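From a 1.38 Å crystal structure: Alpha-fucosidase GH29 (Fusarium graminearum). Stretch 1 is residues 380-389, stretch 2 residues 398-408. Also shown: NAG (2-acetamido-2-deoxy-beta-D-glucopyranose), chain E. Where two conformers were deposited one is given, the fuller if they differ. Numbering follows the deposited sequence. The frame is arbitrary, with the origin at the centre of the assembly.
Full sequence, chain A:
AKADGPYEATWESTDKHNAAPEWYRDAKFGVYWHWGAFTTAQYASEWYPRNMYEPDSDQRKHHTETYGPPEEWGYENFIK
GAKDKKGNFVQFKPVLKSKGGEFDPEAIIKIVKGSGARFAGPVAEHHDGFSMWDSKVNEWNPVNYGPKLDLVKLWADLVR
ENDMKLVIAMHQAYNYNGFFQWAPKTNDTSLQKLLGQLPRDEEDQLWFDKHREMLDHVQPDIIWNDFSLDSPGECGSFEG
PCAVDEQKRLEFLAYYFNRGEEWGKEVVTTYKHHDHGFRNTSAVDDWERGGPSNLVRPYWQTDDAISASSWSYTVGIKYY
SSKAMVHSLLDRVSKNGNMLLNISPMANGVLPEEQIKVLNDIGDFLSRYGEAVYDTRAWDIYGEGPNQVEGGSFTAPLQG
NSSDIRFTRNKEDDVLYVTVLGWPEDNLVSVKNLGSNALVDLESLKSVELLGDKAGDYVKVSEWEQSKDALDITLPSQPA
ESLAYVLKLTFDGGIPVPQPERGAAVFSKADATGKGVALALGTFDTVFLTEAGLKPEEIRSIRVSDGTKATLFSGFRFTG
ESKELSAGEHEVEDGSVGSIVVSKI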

# COMPACT_ATOMS: atom_id res chain seq x y z
N ASP A 380 -5.54 -10.85 -15.41
CA ASP A 380 -4.91 -9.90 -16.33
C ASP A 380 -5.77 -8.66 -16.55
O ASP A 380 -5.33 -7.72 -17.18
N ILE A 381 -7.00 -8.69 -16.06
CA ILE A 381 -7.92 -7.56 -16.11
C ILE A 381 -8.43 -7.37 -14.70
O ILE A 381 -8.82 -8.34 -14.06
N TYR A 382 -8.37 -6.15 -14.15
CA TYR A 382 -8.64 -5.99 -12.71
C TYR A 382 -10.12 -5.99 -12.36
O TYR A 382 -10.50 -6.35 -11.25
N GLY A 383 -10.96 -5.56 -13.29
CA GLY A 383 -12.37 -5.34 -12.97
C GLY A 383 -13.14 -4.75 -14.12
O GLY A 383 -12.61 -4.51 -15.22
N GLU A 384 -14.42 -4.49 -13.84
CA GLU A 384 -15.35 -3.87 -14.78
C GLU A 384 -16.34 -2.98 -14.05
O GLU A 384 -16.64 -3.21 -12.89
N GLY A 385 -16.86 -1.99 -14.76
CA GLY A 385 -17.94 -1.17 -14.23
C GLY A 385 -17.63 0.31 -14.24
O GLY A 385 -16.53 0.72 -14.59
N PRO A 386 -18.61 1.14 -13.86
CA PRO A 386 -18.52 2.59 -13.97
C PRO A 386 -17.75 3.27 -12.86
O PRO A 386 -17.17 4.35 -13.10
N ASN A 387 -17.71 2.68 -11.66
CA ASN A 387 -17.06 3.32 -10.52
C ASN A 387 -15.58 2.93 -10.45
O ASN A 387 -15.24 1.77 -10.22
N GLN A 388 -14.71 3.91 -10.68
CA GLN A 388 -13.28 3.69 -10.77
C GLN A 388 -12.46 4.72 -9.97
O GLN A 388 -13.01 5.69 -9.40
N VAL A 389 -11.16 4.47 -9.92
CA VAL A 389 -10.19 5.38 -9.32
C VAL A 389 -9.56 6.21 -10.42
O VAL A 389 -9.16 5.66 -11.46
N LEU A 398 -12.83 5.02 -3.26
CA LEU A 398 -13.79 4.26 -4.08
C LEU A 398 -14.93 3.67 -3.28
O LEU A 398 -14.72 2.96 -2.29
N GLN A 399 -16.12 3.93 -3.78
CA GLN A 399 -17.31 3.24 -3.33
C GLN A 399 -18.05 2.79 -4.57
O GLN A 399 -18.47 3.59 -5.39
N GLY A 400 -18.17 1.48 -4.72
CA GLY A 400 -18.88 0.90 -5.84
C GLY A 400 -20.27 0.42 -5.47
O GLY A 400 -20.78 0.65 -4.37
N ASN A 401 -20.90 -0.23 -6.44
CA ASN A 401 -22.22 -0.80 -6.27
C ASN A 401 -22.36 -2.07 -7.12
O ASN A 401 -21.36 -2.61 -7.65
N SER A 402 -23.60 -2.54 -7.28
CA SER A 402 -23.82 -3.77 -8.02
C SER A 402 -23.40 -3.72 -9.49
O SER A 402 -23.32 -4.76 -10.14
N SER A 403 -23.10 -2.53 -10.01
CA SER A 403 -22.60 -2.37 -11.37
C SER A 403 -21.10 -2.68 -11.54
O SER A 403 -20.59 -2.73 -12.65
N ASP A 404 -20.42 -2.89 -10.42
CA ASP A 404 -18.95 -2.99 -10.39
C ASP A 404 -18.50 -4.37 -9.97
O ASP A 404 -19.05 -4.93 -9.01
N ILE A 405 -17.53 -4.93 -10.68
CA ILE A 405 -16.86 -6.15 -10.25
C ILE A 405 -15.35 -6.00 -10.25
O ILE A 405 -14.76 -5.24 -11.04
N ARG A 406 -14.72 -6.74 -9.33
CA ARG A 406 -13.26 -6.83 -9.23
C ARG A 406 -12.87 -8.31 -9.27
O ARG A 406 -13.53 -9.16 -8.67
N PHE A 407 -11.81 -8.62 -9.98
CA PHE A 407 -11.37 -9.99 -10.19
C PHE A 407 -10.15 -10.33 -9.33
O PHE A 407 -9.25 -9.49 -9.15
N THR A 408 -10.08 -11.57 -8.86
CA THR A 408 -8.84 -12.13 -8.31
C THR A 408 -8.83 -13.60 -8.74
O THR A 408 -9.88 -14.13 -9.16

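What holds the two backbones in register? A short antiparallel pairing does: Glu 384 N donates to Ile 405 O and Ile 405 N to Glu 384 O, and Phe 407 N reaches Tyr 382 O, each at 2.9 Å. Between these bonds Gly 383 faces Arg 406. An ideal CB on Gly 383 would lie 2.5 Å from Ile 405 O and 2.8 Å from Arg 406 CD, both clashes, so the bare glycine leaves room for these two atoms.

Where do the hydrocarbon surfaces pack, and what borders them? Phe 407 (chi1 m) points toward the first stretch; its CE2 lies 4.3 Å from CG2 of Ile 381 (m, t), while its ring edge meets a carboxylate, with CZ 3.4 Å from Glu 384 OE2. Glu 384 (m, t) and Ile 405 (p, t) share a face of the sheet, and Glu 384 OE1 comes within 3.6 Å of Ile 405 CD1. At the other end Leu 398 (t, p) points toward the first stretch, setting CD1 4.1 Å from Asn 387 CB and CB 4.4 Å from CG2 of Val 389 (t).

How is the arginine held? Arg 406 (m, m, t, chi4 -87°) bends back so that NH1 donates to the carbonyl of its neighbour, Ile 405 O, at 3.0 Å and NH2 to Asn 387 O at 3.0 Å. Tyr 382 (p) starts away from the second stretch, yet its CD1 lies over one face of the guanidinium, 4.0 Å from Arg 406 CD. Tyr 382 OH donates to Gln 388 OE1 in a very short 2.5 Å bond, and Gln 388 NE2 (m, m) donates to Gly 385 O at 2.9 Å, tying the first stretch to itself.

Which polar groups and waters close the loop end? Asp 404 (m) uses both carboxylate oxygens: OD1 accepts from Asn 387 N at 3.0 Å, and OD2 from Asn 387 ND2 at 2.7 Å and Asn 401 N at 2.8 Å. Asn 387 (m) points toward the second stretch. Water 1 lies within hydrogen-bonding reach of Asn 387 O (2.8 Å) and Asp 404 OD1 (2.7 Å) and accepts from Arg 406 NH1 (2.8 Å). Water 2 links Gln 388 OE1 (2.9 Å) with Val 389 N (3.0 Å) and accepts a weak bond from Arg 406 NH2 (3.3 Å).

What does the sugar add? NAG C1 is bonded to ND2 of Asn 401 (p) at 1.4 Å, while Asn 387 ND2 makes a weak hydrogen bond to NAG O5 at 3.3 Å. Pro 386 CG approaches NAG C5 at 3.9 Å, so the glycan, carried by the second stretch, also touches the first.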

# COMPACT_ATOMS: atom_id res chain seq x y z
CB ASP A 380 -4.52 -10.52 -17.68
CG ASP A 380 -3.40 -11.56 -17.53
OD1 ASP A 380 -2.40 -11.35 -16.80
OD2 ASP A 380 -3.53 -12.64 -18.14
CB ILE A 381 -9.09 -7.87 -17.08
CG1 ILE A 381 -8.57 -8.04 -18.52
CG2 ILE A 381 -10.15 -6.76 -17.00
CD1 ILE A 381 -9.59 -8.65 -19.47
CB TYR A 382 -7.97 -4.74 -12.11
CG TYR A 382 -8.56 -3.46 -12.55
CD1 TYR A 382 -9.67 -2.93 -11.92
CD2 TYR A 382 -7.99 -2.76 -13.60
CE1 TYR A 382 -10.22 -1.71 -12.35
CE2 TYR A 382 -8.52 -1.59 -14.04
CZ TYR A 382 -9.61 -1.07 -13.41
OH TYR A 382 -10.11 0.13 -13.86
CB GLU A 384 -16.18 -4.93 -15.52
CG GLU A 384 -15.40 -6.02 -16.16
CD GLU A 384 -16.26 -7.14 -16.77
OE1 GLU A 384 -17.51 -7.04 -16.80
OE2 GLU A 384 -15.64 -8.12 -17.24
CB PRO A 386 -19.99 3.01 -13.95
CG PRO A 386 -20.67 1.97 -13.15
CD PRO A 386 -19.97 0.69 -13.50
CB ASN A 387 -17.80 2.99 -9.24
CG ASN A 387 -19.24 3.53 -9.26
OD1 ASN A 387 -19.45 4.74 -9.36
ND2 ASN A 387 -20.22 2.65 -9.17
CB GLN A 388 -12.86 3.73 -12.25
CG GLN A 388 -13.62 2.74 -13.15
CD GLN A 388 -13.12 1.28 -13.03
OE1 GLN A 388 -12.01 1.04 -12.55
NE2 GLN A 388 -13.93 0.32 -13.49
CB VAL A 389 -9.06 4.56 -8.60
CG1 VAL A 389 -7.82 5.42 -8.33
CG2 VAL A 389 -9.57 3.95 -7.31
CB LEU A 398 -13.11 3.09 -4.77
CG LEU A 398 -14.01 2.15 -5.59
CD1 LEU A 398 -14.45 2.88 -6.84
CD2 LEU A 398 -13.30 0.86 -5.96
CB GLN A 399 -18.20 4.18 -2.54
CG GLN A 399 -17.66 4.56 -1.19
CD GLN A 399 -18.75 5.09 -0.28
OE1 GLN A 399 -19.78 4.44 -0.08
NE2 GLN A 399 -18.54 6.29 0.26
CB ASN A 401 -23.30 0.25 -6.58
CG ASN A 401 -23.29 0.74 -8.03
OD1 ASN A 401 -22.74 0.11 -8.91
ND2 ASN A 401 -23.96 1.86 -8.27
CB SER A 402 -25.29 -4.19 -7.91
OG SER A 402 -26.10 -3.30 -8.65
CB SER A 403 -22.84 -0.94 -11.86
OG SER A 403 -24.24 -0.65 -11.97
CB ASP A 404 -18.36 -1.98 -9.42
CG ASP A 404 -18.78 -0.56 -9.73
OD1 ASP A 404 -18.42 -0.10 -10.84
OD2 ASP A 404 -19.40 0.07 -8.84
CB ILE A 405 -17.27 -7.39 -11.08
CG1 ILE A 405 -17.04 -7.15 -12.58
CG2 ILE A 405 -18.73 -7.75 -10.80
CD1 ILE A 405 -17.35 -8.35 -13.46
CB ARG A 406 -12.74 -6.17 -7.96
CG ARG A 406 -12.99 -4.66 -7.90
CD ARG A 406 -12.23 -3.93 -8.99
NE ARG A 406 -12.38 -2.48 -8.94
CZ ARG A 406 -13.36 -1.80 -9.53
NH1 ARG A 406 -14.31 -2.41 -10.21
NH2 ARG A 406 -13.38 -0.48 -9.43
CB PHE A 407 -10.96 -10.19 -11.65
CG PHE A 407 -12.07 -9.96 -12.64
CD1 PHE A 407 -13.17 -10.82 -12.70
CD2 PHE A 407 -11.98 -8.93 -13.55
CE1 PHE A 407 -14.16 -10.62 -13.65
CE2 PHE A 407 -12.98 -8.73 -14.50
CZ PHE A 407 -14.07 -9.58 -14.56
CB THR A 408 -8.79 -12.06 -6.78
OG1 THR A 408 -10.00 -12.61 -6.24
CG2 THR A 408 -8.60 -10.62 -6.26
C1 NAG E . -24.23 2.35 -9.59
C2 NAG E . -25.67 2.80 -9.76
C3 NAG E . -25.89 3.28 -11.19
C4 NAG E . -24.88 4.36 -11.53
C5 NAG E . -23.46 3.88 -11.24
C6 NAG E . -22.43 4.97 -11.42
C7 NAG E . -27.45 1.77 -8.41
C8 NAG E . -28.31 0.56 -8.22
N2 NAG E . -26.59 1.71 -9.43
O3 NAG E . -27.21 3.80 -11.32
O4 NAG E . -24.95 4.69 -12.91
O5 NAG E . -23.35 3.44 -9.88
O6 NAG E . -22.67 6.07 -10.55
O7 NAG E . -27.54 2.75 -7.69
O HOH W 1 -15.91 -0.59 -11.59
O HOH W 2 -10.81 1.49 -9.98